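Local coordinates for 33-36 kDa outer membrane protein (Acinetobacter baumannii, PDB 6GIE), which probably forms a beta-barrel channel across the outer membrane through which small solutes pass, at residues Ala64-Ala67 with Phe68-Ala72. Sequence-based numbering, arbitrary orientation.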
loop_
_atom_site.group_PDB
_atom_site.type_symbol
_atom_site.label_atom_id
_atom_site.label_comp_id
_atom_site.label_asym_id
_atom_site.label_seq_id
_atom_site.Cartn_x
_atom_site.Cartn_y
_atom_site.Cartn_z
ATOM N N ALA A 64 8.287 -8.514 1.309
ATOM C CA ALA A 64 7.098 -7.639 1.350
ATOM C C ALA A 64 6.588 -7.197 -0.043
ATOM O O ALA A 64 5.390 -6.921 -0.177
ATOM C CB ALA A 64 7.319 -6.413 2.233
ATOM N N GLU A 65 7.493 -7.115 -1.043
ATOM C CA GLU A 65 7.179 -6.527 -2.319
ATOM C C GLU A 65 7.135 -7.563 -3.432
ATOM O O GLU A 65 7.273 -7.229 -4.584
ATOM C CB GLU A 65 8.232 -5.450 -2.706
ATOM C CG GLU A 65 8.177 -4.215 -1.833
ATOM C CD GLU A 65 6.880 -3.402 -1.922
ATOM O OE1 GLU A 65 6.113 -3.496 -2.910
ATOM O OE2 GLU A 65 6.575 -2.684 -0.937
ATOM N N ALA A 66 6.949 -8.821 -3.082
ATOM C CA ALA A 66 7.009 -9.911 -4.059
ATOM C C ALA A 66 5.914 -9.787 -5.105
ATOM O O ALA A 66 6.172 -10.159 -6.288
ATOM C CB ALA A 66 6.905 -11.271 -3.346
ATOM N N ALA A 67 4.729 -9.265 -4.719
ATOM C CA ALA A 67 3.595 -9.182 -5.713
ATOM C C ALA A 67 3.962 -8.163 -6.805
ATOM O O ALA A 67 3.860 -8.423 -8.053
ATOM C CB ALA A 67 2.254 -8.811 -5.075
ATOM N N PHE A 68 4.354 -6.990 -6.340
ATOM C CA PHE A 68 4.906 -5.973 -7.261
ATOM C C PHE A 68 6.086 -6.459 -8.139
ATOM O O PHE A 68 6.085 -6.317 -9.400
ATOM C CB PHE A 68 5.322 -4.733 -6.514
ATOM C CG PHE A 68 5.798 -3.647 -7.422
ATOM C CD1 PHE A 68 4.889 -2.890 -8.153
ATOM C CD2 PHE A 68 7.124 -3.383 -7.546
ATOM C CE1 PHE A 68 5.356 -1.882 -9.028
ATOM C CE2 PHE A 68 7.610 -2.357 -8.396
ATOM C CZ PHE A 68 6.725 -1.624 -9.141
ATOM N N LEU A 69 7.041 -7.104 -7.529
ATOM C CA LEU A 69 8.160 -7.597 -8.307
ATOM C C LEU A 69 7.779 -8.702 -9.285
ATOM O O LEU A 69 8.440 -8.877 -10.285
ATOM C CB LEU A 69 9.309 -8.056 -7.421
ATOM C CG LEU A 69 9.995 -6.959 -6.553
ATOM C CD1 LEU A 69 10.927 -7.548 -5.535
ATOM C CD2 LEU A 69 10.767 -6.014 -7.454
ATOM N N ASN A 70 6.760 -9.511 -9.054
ATOM C CA ASN A 70 6.431 -10.283 -10.186
ATOM C C ASN A 70 5.194 -9.813 -10.993
ATOM O O ASN A 70 4.689 -10.528 -11.799
ATOM C CB ASN A 70 6.750 -11.812 -10.132
ATOM C CG ASN A 70 6.597 -12.509 -8.790
ATOM O OD1 ASN A 70 6.055 -13.564 -8.840
ATOM N ND2 ASN A 70 7.298 -12.088 -7.681
ATOM N N GLN A 71 4.810 -8.546 -10.806
ATOM C CA GLN A 71 3.742 -7.919 -11.576
ATOM C C GLN A 71 2.541 -8.816 -11.497
ATOM O O GLN A 71 1.965 -9.195 -12.497
ATOM C CB GLN A 71 4.205 -7.678 -13.030
ATOM C CG GLN A 71 5.367 -6.680 -12.994
ATOM C CD GLN A 71 6.145 -6.600 -14.291
ATOM O OE1 GLN A 71 5.612 -6.184 -15.301
ATOM N NE2 GLN A 71 7.425 -6.974 -14.253
ATOM N N ALA A 72 2.158 -9.146 -10.270
ATOM C CA ALA A 72 1.093 -10.117 -10.051
ATOM C C ALA A 72 -0.260 -9.411 -10.043
ATOM O O ALA A 72 -0.642 -8.709 -9.082
ATOM C CB ALA A 72 1.328 -10.811 -8.746
HETATM O O HOH W 1 4.126 -5.692 -3.517
#
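Ala67 hands its carbonyl to Ala72: Ala72 N donates to Ala67 O at 2.9 Å, approaching 28° out of the carbonyl plane. The two methyls lie on the same flank of the turn, Ala67 CB 4.3 Å from Ala72 CB, a small apolar contact that Val56 of strand 55-57 extends by touching Ala72. Between them the chain reverses through Gln71, whose positive phi brings Ala72 N back to Ala67 O, while Gln71 N bonds to Phe68 O. Ahead of this closure come two ordinary helical bonds, from Leu69 N to Glu65 O and from Asn70 N to Ala66 O. Leu69 also folds its side chain over the first of these acceptors, with CG 3.4 Å from Glu65 O.

At the other end Glu65, in the N-cap position, lays its carboxylate alongside the first turn, the chain bending at chi2. Its OE1 accepts a hydrogen bond from a water at 3.0 Å, and that water in turn accepts one from Phe68 N, so the side chain serves the helix start through the water. OE1 comes 3.9 Å from Phe68 CB, while the ring lies beyond with its plane 81° from the carboxylate. Phe68 CG is anti to the backbone N (chi1 -176°), which carries the ring off the helix to lie against Val198 of strand 190-200. There Lys196 joins both residues, as a salt-bridge partner of Glu65 OE1 and a cation-pi partner of the ring. The amide of Asn70 turns to strand 55-57, where ND2 donates to Asp57 O.

In contact with strands 55-57 and 190-200, this short helix lies within the porin barrel, in the connection between strands 55-57 and 74-83, and its last turn ends in a Schellman motif with Gln71 as the C-prime residue.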